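Local coordinates for putative molybdenum carrier protein (Syntrophus aciditrophicus SB, PDB 3IMK) that is of unknown function but, as a SLOG-family protein, may bind a nucleotide-like ligand or carry molybdenum, at residues I8-G14 and I32-V38; R21-D25 and T52-Q56; A116-N121 and L152-F156; S74-I80 and I129-A135; I79-G83 and D142-A148. All coordinates share one frame; numbering follows the deposited sequence.

Contact 1 of 5, residues I8-G14 and I32-V38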
# COMPACT_ATOMS: atom_id res chain seq x y z
N ILE A 8 -6.84 6.13 10.46
CA ILE A 8 -5.58 5.93 9.78
C ILE A 8 -4.59 7.00 10.22
O ILE A 8 -4.70 8.18 9.81
CB ILE A 8 -5.76 5.91 8.24
CG1 ILE A 8 -6.78 4.87 7.82
CG2 ILE A 8 -4.43 5.64 7.50
CD1 ILE A 8 -6.51 3.45 8.26
N THR A 9 -3.65 6.61 11.08
CA THR A 9 -2.66 7.51 11.62
C THR A 9 -1.41 7.56 10.79
O THR A 9 -0.59 8.46 10.93
CB THR A 9 -2.30 7.11 13.05
OG1 THR A 9 -1.75 5.77 12.98
CG2 THR A 9 -3.54 7.18 13.97
N LYS A 10 -1.21 6.57 9.92
CA LYS A 10 -0.01 6.53 9.06
C LYS A 10 -0.24 5.58 7.88
O LYS A 10 -0.81 4.49 8.07
CB LYS A 10 1.23 6.07 9.84
CG LYS A 10 2.59 6.26 9.13
CD LYS A 10 3.76 5.80 10.00
CE LYS A 10 5.14 6.10 9.36
NZ LYS A 10 6.41 5.95 10.23
N ILE A 11 0.20 6.01 6.69
CA ILE A 11 0.25 5.19 5.48
C ILE A 11 1.69 4.91 5.19
O ILE A 11 2.50 5.83 5.19
CB ILE A 11 -0.45 5.86 4.30
CG1 ILE A 11 -1.97 5.86 4.53
CG2 ILE A 11 -0.10 5.14 2.96
CD1 ILE A 11 -2.78 6.77 3.57
N ILE A 12 2.03 3.64 4.93
CA ILE A 12 3.36 3.33 4.47
C ILE A 12 3.36 2.56 3.15
O ILE A 12 2.38 1.92 2.81
CB ILE A 12 4.20 2.58 5.54
CG1 ILE A 12 3.77 1.12 5.75
CG2 ILE A 12 4.18 3.32 6.90
CD1 ILE A 12 4.79 0.30 6.63
N SER A 13 4.50 2.59 2.45
CA SER A 13 4.68 1.73 1.30
C SER A 13 6.17 1.60 1.01
O SER A 13 7.00 2.22 1.64
CB SER A 13 3.98 2.30 0.08
OG SER A 13 4.75 3.34 -0.53
N GLY A 14 6.47 0.79 0.01
CA GLY A 14 7.84 0.48 -0.37
C GLY A 14 8.41 1.42 -1.42
O GLY A 14 9.49 1.16 -1.91
N ILE A 32 -1.85 13.04 5.83
CA ILE A 32 -1.77 11.85 6.67
C ILE A 32 -0.29 11.51 6.82
O ILE A 32 0.43 11.49 5.80
CB ILE A 32 -2.53 10.67 6.03
CG1 ILE A 32 -4.01 11.04 5.85
CG2 ILE A 32 -2.35 9.38 6.86
CD1 ILE A 32 -4.80 10.01 5.04
N PRO A 33 0.22 11.30 8.06
CA PRO A 33 1.62 10.89 8.22
C PRO A 33 1.93 9.68 7.36
O PRO A 33 1.07 8.83 7.14
CB PRO A 33 1.70 10.55 9.71
CG PRO A 33 0.64 11.46 10.32
CD PRO A 33 -0.48 11.38 9.37
N TYR A 34 3.17 9.61 6.89
CA TYR A 34 3.56 8.50 6.05
C TYR A 34 5.00 8.11 6.31
O TYR A 34 5.77 8.81 7.00
CB TYR A 34 3.34 8.83 4.56
CG TYR A 34 4.34 9.78 4.04
CD1 TYR A 34 5.56 9.34 3.52
CD2 TYR A 34 4.13 11.15 4.08
CE1 TYR A 34 6.52 10.27 3.06
CE2 TYR A 34 5.06 12.05 3.64
CZ TYR A 34 6.28 11.61 3.15
OH TYR A 34 7.26 12.52 2.72
N GLY A 35 5.36 6.93 5.77
CA GLY A 35 6.71 6.44 5.82
C GLY A 35 6.83 5.20 4.95
O GLY A 35 6.02 4.96 4.07
N GLY A 36 7.85 4.40 5.25
CA GLY A 36 8.02 3.14 4.54
C GLY A 36 9.48 2.79 4.37
O GLY A 36 10.36 3.66 4.30
N TRP A 37 9.72 1.52 4.24
CA TRP A 37 11.04 0.98 3.98
C TRP A 37 11.26 0.82 2.49
O TRP A 37 10.43 0.27 1.79
CB TRP A 37 11.16 -0.37 4.65
CG TRP A 37 11.12 -0.25 6.14
CD1 TRP A 37 10.02 -0.43 6.95
CD2 TRP A 37 12.20 0.10 7.01
NE1 TRP A 37 10.36 -0.24 8.30
CE2 TRP A 37 11.70 0.07 8.35
CE3 TRP A 37 13.55 0.35 6.80
CZ2 TRP A 37 12.52 0.33 9.46
CZ3 TRP A 37 14.35 0.65 7.89
CH2 TRP A 37 13.84 0.65 9.19
N VAL A 38 12.40 1.29 2.03
CA VAL A 38 12.83 1.20 0.64
C VAL A 38 14.16 0.44 0.59
O VAL A 38 14.86 0.35 1.60
CB VAL A 38 12.95 2.64 0.00
CG1 VAL A 38 11.58 3.32 -0.02
CG2 VAL A 38 13.99 3.51 0.68
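I11 and Y34 pair in parallel register, and three backbone hydrogen bonds join the segments. I11 N donates to P33 O at 3.0 Å, I11 O accepts from G35 N at 3.1 Å, and S13 N reaches G35 O at 3.2 Å. I11 thus uses both its N-H and its carbonyl on the same neighbouring strand, the pattern of parallel strands. Alpha C-H groups add to it: the CA of Y34 lies 3.0 Å from I11 O, and farther along the CA of G36 faces S13 O.

Among apolar contacts, the tip CD1 of I11 meets CD1 of I32 at 4.1 Å. P33 CB, CG and CD lie round the carbonyl oxygen of T9. K10 extends fully from a CG anti to the backbone N (chi1 -168°), which carries its CE alongside the backbone of Y34 and G35; its NZ bonds a tetraethylene glycol, probably from the crystallisation liquor.

Polar ends are bonded outside the pair: Y34 OH to Q54 N, W37 NE1 to D73 OD2. At G36 phi is positive, 146°, where the second strand is interrupted before W37. Strand 10-12, helix 19-29 and strand 34-38 form a beta-alpha-beta unit of the parallel, Rossmann-like SLOG sheet.

Contact 2 of 5, residues R21-D25 and T52-Q56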
# COMPACT_ATOMS: atom_id res chain seq x y z
N ARG A 21 3.57 4.36 -4.84
CA ARG A 21 3.79 5.79 -5.02
C ARG A 21 2.48 6.56 -4.86
O ARG A 21 2.42 7.63 -4.19
CB ARG A 21 4.46 6.06 -6.37
CG ARG A 21 5.13 7.45 -6.44
CD ARG A 21 6.42 7.53 -5.56
NE ARG A 21 7.47 6.59 -5.93
CZ ARG A 21 8.35 6.76 -6.91
NH1 ARG A 21 8.33 7.86 -7.64
NH2 ARG A 21 9.26 5.83 -7.17
N ALA A 22 1.38 5.99 -5.38
CA ALA A 22 0.08 6.58 -5.16
C ALA A 22 -0.26 6.63 -3.67
O ALA A 22 -0.86 7.62 -3.19
CB ALA A 22 -1.04 5.82 -5.93
N ALA A 23 0.05 5.58 -2.94
CA ALA A 23 -0.21 5.65 -1.52
C ALA A 23 0.44 6.84 -0.83
O ALA A 23 -0.19 7.53 0.00
CB ALA A 23 0.23 4.31 -0.85
N LEU A 24 1.71 7.07 -1.15
CA LEU A 24 2.45 8.17 -0.54
C LEU A 24 1.91 9.54 -0.99
O LEU A 24 1.75 10.44 -0.19
CB LEU A 24 3.95 8.05 -0.85
CG LEU A 24 4.62 6.75 -0.38
CD1 LEU A 24 6.14 6.74 -0.77
CD2 LEU A 24 4.46 6.51 1.13
N ASP A 25 1.60 9.66 -2.29
CA ASP A 25 1.12 10.92 -2.83
C ASP A 25 -0.24 11.24 -2.22
O ASP A 25 -0.54 12.40 -1.90
CB ASP A 25 1.05 10.85 -4.36
CG ASP A 25 2.40 10.87 -5.02
OD1 ASP A 25 3.38 11.29 -4.36
OD2 ASP A 25 2.49 10.52 -6.23
N THR A 52 12.06 14.19 -1.78
CA THR A 52 10.95 14.84 -1.10
C THR A 52 10.17 13.83 -0.22
O THR A 52 9.53 14.22 0.76
CB THR A 52 10.03 15.50 -2.10
OG1 THR A 52 9.77 14.59 -3.17
CG2 THR A 52 10.70 16.76 -2.67
N TYR A 53 10.22 12.55 -0.57
CA TYR A 53 9.56 11.52 0.24
C TYR A 53 10.46 11.09 1.42
O TYR A 53 11.59 10.64 1.21
CB TYR A 53 9.26 10.28 -0.59
CG TYR A 53 8.34 10.51 -1.77
CD1 TYR A 53 6.96 10.54 -1.61
CD2 TYR A 53 8.85 10.70 -3.05
CE1 TYR A 53 6.10 10.76 -2.71
CE2 TYR A 53 8.01 10.89 -4.12
CZ TYR A 53 6.64 10.91 -3.95
OH TYR A 53 5.82 11.11 -5.03
N GLN A 54 9.93 11.24 2.64
CA GLN A 54 10.65 10.88 3.85
C GLN A 54 10.49 9.38 4.10
O GLN A 54 9.41 8.95 4.54
CB GLN A 54 10.16 11.73 5.03
CG GLN A 54 10.31 13.24 4.80
CD GLN A 54 11.75 13.65 4.54
OE1 GLN A 54 12.61 13.50 5.40
NE2 GLN A 54 12.01 14.17 3.32
N LEU A 55 11.50 8.61 3.70
CA LEU A 55 11.46 7.13 3.77
C LEU A 55 12.70 6.59 4.40
O LEU A 55 13.68 7.33 4.58
CB LEU A 55 11.25 6.53 2.38
CG LEU A 55 10.00 7.07 1.66
CD1 LEU A 55 10.01 6.68 0.23
CD2 LEU A 55 8.71 6.50 2.27
N GLN A 56 12.70 5.30 4.74
CA GLN A 56 13.82 4.72 5.48
C GLN A 56 14.47 3.61 4.65
O GLN A 56 13.80 2.71 4.15
CB GLN A 56 13.26 4.14 6.79
CG GLN A 56 12.54 5.20 7.73
CD GLN A 56 11.12 5.77 7.28
OE1 GLN A 56 10.18 5.02 7.04
NE2 GLN A 56 10.98 7.11 7.27
O HOH W 1 6.81 10.40 -7.59
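Y53 and D25 each hold CG anti to their own carbonyl carbon, chi1 -61° in Y53 and -72° in D25, and the phenol and the carboxylate come together beside helix 19-29. This helix is the connection of the first beta-alpha-beta unit in the SLOG-family fold, and the loop leading to strand 56-57 lies against it here.

Y53 OH donates to D25 OD1 at 2.5 Å, a short bond that uses the syn lone pair of the carboxylate. OD1 approaches at the edge of the phenol ring, near its plane, and the carboxylate is turned 29° from that ring. D25 OD2 is held separately by Y146 OH of helix 145-157, so the aspartate joins two tyrosines from different parts of the chain.

L24 supplies the apolar half. Its CB lies 3.9 Å from Y53 CE1, and its CD1 meets L55 CD2 tip to tip at 4.0 Å. R21, bent at chi2 and chi3, crosses the phenol at about a right angle, with CD 3.7 Å from Y53 OH; its NH2 bonds G15 O. A water in the guanidinium plane accepts from R21 NH1 at 3.0 Å and donates to Y53 OH at 2.8 Å.

Contact 3 of 5, residues A116-N121 and L152-F156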
# COMPACT_ATOMS: atom_id res chain seq x y z
N ALA A 116 -15.30 -1.34 -3.29
CA ALA A 116 -14.04 -1.64 -2.64
C ALA A 116 -13.80 -0.76 -1.42
O ALA A 116 -13.28 -1.22 -0.40
CB ALA A 116 -12.84 -1.52 -3.62
N ALA A 117 -14.09 0.54 -1.55
CA ALA A 117 -13.90 1.47 -0.43
C ALA A 117 -14.70 1.01 0.79
O ALA A 117 -14.21 1.07 1.92
CB ALA A 117 -14.30 2.90 -0.84
N THR A 118 -15.92 0.53 0.55
CA THR A 118 -16.76 -0.03 1.64
C THR A 118 -16.07 -1.21 2.31
O THR A 118 -16.00 -1.32 3.55
CB THR A 118 -18.11 -0.40 1.14
OG1 THR A 118 -18.75 0.80 0.71
CG2 THR A 118 -19.00 -1.11 2.23
N LEU A 119 -15.56 -2.13 1.49
CA LEU A 119 -14.82 -3.27 2.04
C LEU A 119 -13.60 -2.86 2.87
O LEU A 119 -13.30 -3.47 3.90
CB LEU A 119 -14.39 -4.26 0.95
CG LEU A 119 -15.33 -5.41 0.60
CD1 LEU A 119 -16.80 -5.10 0.57
CD2 LEU A 119 -14.87 -6.14 -0.67
N ILE A 120 -12.82 -1.89 2.37
CA ILE A 120 -11.65 -1.42 3.08
C ILE A 120 -12.06 -0.78 4.43
O ILE A 120 -11.40 -0.95 5.45
CB ILE A 120 -10.80 -0.43 2.22
CG1 ILE A 120 -10.35 -1.07 0.90
CG2 ILE A 120 -9.58 0.08 3.04
CD1 ILE A 120 -9.81 -0.09 -0.14
N ASN A 121 -13.13 -0.02 4.40
CA ASN A 121 -13.64 0.57 5.65
C ASN A 121 -14.00 -0.53 6.67
O ASN A 121 -13.62 -0.44 7.85
CB ASN A 121 -14.83 1.48 5.32
CG ASN A 121 -15.47 2.10 6.52
OD1 ASN A 121 -16.19 1.42 7.25
ND2 ASN A 121 -15.28 3.40 6.71
N LEU A 152 -9.29 5.15 -5.58
CA LEU A 152 -9.81 4.29 -4.53
C LEU A 152 -9.64 4.93 -3.14
O LEU A 152 -10.55 4.94 -2.30
CB LEU A 152 -9.12 2.91 -4.59
CG LEU A 152 -9.48 1.90 -3.48
CD1 LEU A 152 -10.98 1.65 -3.44
CD2 LEU A 152 -8.72 0.61 -3.76
N LEU A 153 -8.42 5.40 -2.86
CA LEU A 153 -8.15 6.01 -1.56
C LEU A 153 -9.00 7.27 -1.34
O LEU A 153 -9.43 7.55 -0.21
CB LEU A 153 -6.65 6.27 -1.40
CG LEU A 153 -5.78 5.01 -1.32
CD1 LEU A 153 -4.27 5.39 -1.30
CD2 LEU A 153 -6.15 4.11 -0.16
N GLU A 154 -9.24 8.01 -2.42
CA GLU A 154 -10.11 9.17 -2.30
C GLU A 154 -11.51 8.80 -1.83
O GLU A 154 -12.10 9.49 -1.01
CB GLU A 154 -10.15 9.97 -3.59
CG GLU A 154 -8.82 10.72 -3.84
CD GLU A 154 -8.64 12.04 -3.00
OE1 GLU A 154 -9.64 12.60 -2.47
OE2 GLU A 154 -7.47 12.53 -2.94
N VAL A 155 -12.06 7.71 -2.36
CA VAL A 155 -13.41 7.30 -1.91
C VAL A 155 -13.35 6.76 -0.50
O VAL A 155 -14.23 7.07 0.32
CB VAL A 155 -14.05 6.24 -2.88
CG1 VAL A 155 -15.43 5.80 -2.36
CG2 VAL A 155 -14.13 6.80 -4.33
N PHE A 156 -12.30 5.99 -0.18
CA PHE A 156 -12.12 5.45 1.16
C PHE A 156 -11.96 6.52 2.25
O PHE A 156 -12.59 6.41 3.30
CB PHE A 156 -10.94 4.43 1.13
CG PHE A 156 -10.46 3.97 2.48
CD1 PHE A 156 -11.36 3.52 3.44
CD2 PHE A 156 -9.12 3.92 2.76
CE1 PHE A 156 -10.90 3.13 4.70
CE2 PHE A 156 -8.65 3.50 4.00
CZ PHE A 156 -9.55 3.10 4.96
O HOH W 2 -15.15 4.37 3.53
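I120 meets F156 and L152 with its two branches, and following it outward from the backbone takes in much of the contact. Its CB stands 4.2 Å from F156 CD1, at the start of the phenyl ring. CG2, anti to the backbone N, then sits over the middle of the F156 ring, 3.5 Å from the centroid and 9° off the ring normal. This is a CH-pi contact with the methyl centred on one face, and the six ring carbons are all at similar distances from it. The other branch runs through CG1, placed anti to the carbonyl carbon by chi1 of -58°, and ends in CD1, which meets L152 CD2 tip to tip at 3.8 Å. One isoleucine thus touches both, by different branches.

Helices 113-126 and 145-157 pack on the same side of the parallel sheet of this SLOG-family fold; their segments 116-121 and 152-156 cross at -59°, the axes 8.8 Å apart at closest approach. The nearest CA pair is A117 CA and F156 CA, 4.6 Å apart, consistent with the small side chain of A117. A117 CB touches V155 CG1 at 3.5 Å, a tight carbon pair, and also packs on the backbone N of F156. A116 CB meets L152 CD1 at 3.7 Å. Toward the sheet, I120 rests on L78 and L104, and L152 on I80. At the outer margin, a water accepts weakly from N121 ND2 and donates to F156 O.

Contact 4 of 5, residues S74-I80 and I129-A135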
# COMPACT_ATOMS: atom_id res chain seq x y z
N SER A 74 3.66 -2.66 10.13
CA SER A 74 2.35 -2.01 10.01
C SER A 74 1.32 -2.86 10.67
O SER A 74 1.59 -4.01 11.06
CB SER A 74 2.00 -1.79 8.54
OG SER A 74 2.06 -2.99 7.78
N ASP A 75 0.10 -2.33 10.80
CA ASP A 75 -0.99 -3.07 11.41
C ASP A 75 -1.71 -4.01 10.43
O ASP A 75 -2.29 -5.01 10.86
CB ASP A 75 -2.02 -2.12 11.97
CG ASP A 75 -1.51 -1.31 13.13
OD1 ASP A 75 -0.62 -1.78 13.90
OD2 ASP A 75 -2.01 -0.16 13.31
N GLY A 76 -1.64 -3.70 9.14
CA GLY A 76 -2.25 -4.50 8.11
C GLY A 76 -1.77 -4.03 6.78
O GLY A 76 -1.26 -2.93 6.65
N THR A 77 -2.01 -4.83 5.74
CA THR A 77 -1.60 -4.56 4.36
C THR A 77 -2.78 -4.66 3.40
O THR A 77 -3.50 -5.67 3.34
CB THR A 77 -0.47 -5.55 3.94
OG1 THR A 77 0.71 -5.34 4.74
CG2 THR A 77 -0.09 -5.37 2.49
N LEU A 78 -2.96 -3.57 2.66
CA LEU A 78 -3.95 -3.45 1.61
C LEU A 78 -3.18 -3.64 0.29
O LEU A 78 -2.23 -2.89 0.05
CB LEU A 78 -4.60 -2.08 1.62
CG LEU A 78 -5.49 -1.70 0.43
CD1 LEU A 78 -6.70 -2.66 0.30
CD2 LEU A 78 -6.00 -0.26 0.61
N ILE A 79 -3.57 -4.61 -0.55
CA ILE A 79 -2.92 -4.88 -1.84
C ILE A 79 -3.94 -4.54 -2.94
O ILE A 79 -5.04 -5.05 -2.93
CB ILE A 79 -2.44 -6.35 -2.01
CG1 ILE A 79 -1.63 -6.79 -0.77
CG2 ILE A 79 -1.59 -6.44 -3.28
CD1 ILE A 79 -1.20 -8.26 -0.74
N ILE A 80 -3.57 -3.65 -3.85
CA ILE A 80 -4.45 -3.20 -4.92
C ILE A 80 -3.88 -3.66 -6.27
O ILE A 80 -2.72 -3.40 -6.56
CB ILE A 80 -4.59 -1.66 -4.88
CG1 ILE A 80 -4.97 -1.18 -3.48
CG2 ILE A 80 -5.62 -1.22 -5.94
CD1 ILE A 80 -4.77 0.34 -3.24
N ILE A 129 -6.94 -1.29 12.28
CA ILE A 129 -5.76 -0.97 11.51
C ILE A 129 -5.59 0.54 11.51
O ILE A 129 -6.46 1.26 11.03
CB ILE A 129 -5.89 -1.50 10.09
CG1 ILE A 129 -5.81 -3.03 10.13
CG2 ILE A 129 -4.75 -0.91 9.18
CD1 ILE A 129 -6.39 -3.71 8.92
N GLN A 130 -4.46 1.01 12.06
CA GLN A 130 -4.14 2.44 12.06
C GLN A 130 -2.93 2.80 11.21
O GLN A 130 -2.92 3.85 10.56
CB GLN A 130 -3.96 2.90 13.50
CG GLN A 130 -5.21 2.79 14.40
CD GLN A 130 -5.07 3.47 15.78
OE1 GLN A 130 -4.02 3.98 16.13
NE2 GLN A 130 -6.13 3.45 16.53
N VAL A 131 -1.89 1.96 11.23
CA VAL A 131 -0.73 2.07 10.37
C VAL A 131 -0.97 1.09 9.23
O VAL A 131 -0.99 -0.16 9.45
CB VAL A 131 0.57 1.75 11.09
CG1 VAL A 131 1.75 1.85 10.12
CG2 VAL A 131 0.79 2.71 12.32
N LEU A 132 -1.27 1.64 8.06
CA LEU A 132 -1.68 0.88 6.91
C LEU A 132 -0.62 0.82 5.85
O LEU A 132 -0.23 1.86 5.31
CB LEU A 132 -2.94 1.50 6.32
CG LEU A 132 -3.51 0.87 5.04
CD1 LEU A 132 -3.93 -0.58 5.27
CD2 LEU A 132 -4.73 1.70 4.54
N ASN A 133 -0.12 -0.39 5.54
CA ASN A 133 0.80 -0.63 4.41
C ASN A 133 -0.03 -0.83 3.16
O ASN A 133 -1.01 -1.57 3.19
CB ASN A 133 1.61 -1.87 4.70
CG ASN A 133 2.58 -2.26 3.59
OD1 ASN A 133 3.22 -1.38 3.00
ND2 ASN A 133 2.76 -3.56 3.36
N ILE A 134 0.33 -0.12 2.09
CA ILE A 134 -0.38 -0.22 0.82
C ILE A 134 0.63 -0.68 -0.20
O ILE A 134 1.72 -0.12 -0.36
CB ILE A 134 -1.03 1.11 0.41
CG1 ILE A 134 -1.97 1.55 1.53
CG2 ILE A 134 -1.76 0.94 -0.96
CD1 ILE A 134 -2.68 2.91 1.29
N ALA A 135 0.27 -1.72 -0.95
CA ALA A 135 1.13 -2.39 -1.91
C ALA A 135 0.39 -2.68 -3.19
O ALA A 135 -0.83 -2.72 -3.26
CB ALA A 135 1.64 -3.73 -1.28
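T77 to I80 and N133 to A135 form the tightly bonded part of this contact, whereas D75 and Q130 lie at its more exposed end. In the buried part N133 N donates to G76 O, L78 N to N133 O at 2.8 Å, A135 N to L78 O at 2.9 Å and I80 N to A135 O. On one face T77 and N133 run side by side, and N133 ND2 gives T77 OG1 a bond of 3.0 Å that lies in the amide plane. The other face is apolar: L78 CB packs on L132 CD1, and I80 CD1 meets I134 CG2 at 3.8 Å.

These are neighbouring parallel strands of the six-stranded sheet of the SLOG-family fold, with 76-81 next to the edge strand 103-107. Helices 113-126 and 145-157 cover the apolar face, and helix 87-98 lies on the side of T77 and A135.

At the outer end the regular pairing gives way to a side chain. D75 N still donates to V131 O at 2.8 Å, but D75 OD2 takes two backbone N-H groups, from Q130 N along its anti lone pair and from V131 N, 46° out of the carboxylate plane, each at 3.0 Å. The Q130 side chain leads away from segment 74-80 there.

Contact 5 of 5, residues I79-G83 and D142-A148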
# COMPACT_ATOMS: atom_id res chain seq x y z
N ILE A 79 -3.57 -4.61 -0.55
CA ILE A 79 -2.92 -4.88 -1.84
C ILE A 79 -3.94 -4.54 -2.94
O ILE A 79 -5.04 -5.05 -2.93
CB ILE A 79 -2.44 -6.35 -2.01
CG1 ILE A 79 -1.63 -6.79 -0.77
CG2 ILE A 79 -1.59 -6.44 -3.28
CD1 ILE A 79 -1.20 -8.26 -0.74
N ILE A 80 -3.57 -3.65 -3.85
CA ILE A 80 -4.45 -3.20 -4.92
C ILE A 80 -3.88 -3.66 -6.27
O ILE A 80 -2.72 -3.40 -6.56
CB ILE A 80 -4.59 -1.66 -4.88
CG1 ILE A 80 -4.97 -1.18 -3.48
CG2 ILE A 80 -5.62 -1.22 -5.94
CD1 ILE A 80 -4.77 0.34 -3.24
N SER A 81 -4.71 -4.27 -7.13
CA SER A 81 -4.30 -4.73 -8.44
C SER A 81 -5.45 -4.68 -9.41
O SER A 81 -6.61 -4.46 -9.03
CB SER A 81 -3.80 -6.17 -8.38
OG SER A 81 -4.86 -7.08 -8.19
N HIS A 82 -5.10 -4.94 -10.66
CA HIS A 82 -6.04 -5.39 -11.70
C HIS A 82 -5.68 -6.79 -12.07
O HIS A 82 -4.63 -7.02 -12.68
CB HIS A 82 -6.02 -4.47 -12.93
CG HIS A 82 -6.45 -3.06 -12.66
ND1 HIS A 82 -5.55 -2.02 -12.64
CD2 HIS A 82 -7.67 -2.52 -12.40
CE1 HIS A 82 -6.21 -0.89 -12.40
NE2 HIS A 82 -7.49 -1.17 -12.23
N GLY A 83 -6.48 -7.75 -11.61
CA GLY A 83 -6.22 -9.15 -11.85
C GLY A 83 -5.54 -9.86 -10.68
O GLY A 83 -5.21 -9.26 -9.64
N ASP A 142 1.48 -2.15 -14.78
CA ASP A 142 0.08 -1.75 -14.86
C ASP A 142 0.03 -0.23 -14.96
O ASP A 142 0.12 0.45 -13.93
CB ASP A 142 -0.69 -2.28 -13.67
CG ASP A 142 -2.18 -1.92 -13.74
OD1 ASP A 142 -2.56 -1.19 -14.66
OD2 ASP A 142 -2.95 -2.45 -12.89
N PRO A 143 -0.17 0.29 -16.17
CA PRO A 143 -0.22 1.73 -16.38
C PRO A 143 -1.40 2.43 -15.71
O PRO A 143 -1.35 3.63 -15.58
CB PRO A 143 -0.31 1.88 -17.91
CG PRO A 143 0.19 0.59 -18.43
CD PRO A 143 -0.27 -0.44 -17.44
N GLU A 144 -2.42 1.69 -15.28
CA GLU A 144 -3.61 2.26 -14.65
C GLU A 144 -3.55 2.16 -13.13
O GLU A 144 -4.45 2.70 -12.46
CB GLU A 144 -4.90 1.55 -15.13
CG GLU A 144 -5.20 1.74 -16.63
CD GLU A 144 -6.49 1.04 -17.11
OE1 GLU A 144 -6.95 0.07 -16.45
OE2 GLU A 144 -7.02 1.45 -18.16
N ILE A 145 -2.56 1.47 -12.55
CA ILE A 145 -2.62 1.24 -11.11
C ILE A 145 -2.39 2.48 -10.23
O ILE A 145 -3.01 2.60 -9.19
CB ILE A 145 -1.71 0.06 -10.68
CG1 ILE A 145 -2.13 -0.46 -9.30
CG2 ILE A 145 -0.23 0.47 -10.68
CD1 ILE A 145 -3.50 -1.00 -9.23
N TYR A 146 -1.56 3.42 -10.68
CA TYR A 146 -1.31 4.63 -9.88
C TYR A 146 -2.62 5.39 -9.69
O TYR A 146 -3.03 5.69 -8.58
CB TYR A 146 -0.25 5.51 -10.57
CG TYR A 146 -0.06 6.83 -9.84
CD1 TYR A 146 -0.85 7.93 -10.13
CD2 TYR A 146 0.91 6.95 -8.85
CE1 TYR A 146 -0.71 9.11 -9.42
CE2 TYR A 146 1.05 8.11 -8.14
CZ TYR A 146 0.25 9.21 -8.46
OH TYR A 146 0.39 10.39 -7.75
N GLN A 147 -3.28 5.70 -10.80
CA GLN A 147 -4.49 6.53 -10.69
C GLN A 147 -5.66 5.75 -10.04
O GLN A 147 -6.48 6.34 -9.35
CB GLN A 147 -4.95 7.10 -12.03
CG GLN A 147 -5.99 8.22 -11.90
CD GLN A 147 -5.50 9.39 -11.06
OE1 GLN A 147 -4.38 9.89 -11.29
NE2 GLN A 147 -6.28 9.83 -10.07
N ALA A 148 -5.74 4.46 -10.32
CA ALA A 148 -6.77 3.67 -9.70
C ALA A 148 -6.62 3.67 -8.17
O ALA A 148 -7.63 3.74 -7.42
CB ALA A 148 -6.71 2.23 -10.22
O HOH W 3 -2.37 -4.83 -11.58
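H82 and D142 make a short histidine-carboxylate hydrogen bond, the most distinctive element of this contact. H82 ND1 donates to D142 OD2 at 2.6 Å, nearly straight at 171°, with the oxygen in the imidazole plane and receiving on its syn lone pair. The carboxylate itself is turned 60° from the ring. Such a straight, in-plane bond would fix the rotation of the imidazole.

The aspartate is positioned by a second task. Its CG lies anti to the backbone N (chi1 -178°), and D142 OD1 accepts from E144 N at 2.9 Å, a capping bond within the type I turn that runs from D142 to I145 and leads into helix 145-157. The two carboxylate oxygens thus divide their work, one toward the strand end and one toward the helix start. A water joins the backbone N of H82, from which it accepts at 2.9 Å, to D142 OD2, 2.8 Å away, to which it probably donates.

Around the ring, A148 CB approaches H82 CE1 at 3.8 Å, and E144 OE1 stands over one face, offset toward the rim. I145 reaches inward to lay its CD1 against I80 CG2, at 3.9 Å, and near the CA of S81. I145 CD1 also lies 3.7 Å from I80 O, a carbonyl oxygen buried here without a hydrogen-bonding partner. S81 OG bonds G83 O and H105.

The contact sits at the C-terminal end of strand 76-81: the S81 backbone bonds I106 and L108 on the side of strand 103-107, H82 touches L108 and D109 of the following loop, and I80 packs on T149 and L152 of helix 145-157.

The parallel sheet ties most of these contacts together. Contacts 1 and 4 lie side by side in it, their centres about 9 Å apart, joined where K10 O and I12 N pair with L132. Contact 2 extends the other edge of contact 1 through Q56, which pairs with G36 and V38. Helix 145-157 links contacts 3 and 5, and I80 of strand 76-81, common to contacts 4 and 5, also touches L152 of contact 3. Contact 2 reaches contact 5 through D25 and Y146 OH, although their centres are about 17 Å apart. A polyether, probably from the crystallisation liquor, sits beside W37 and may mark a pocket at contact 1; contact 5, about 19 Å away between centres, lies across the chain's centre.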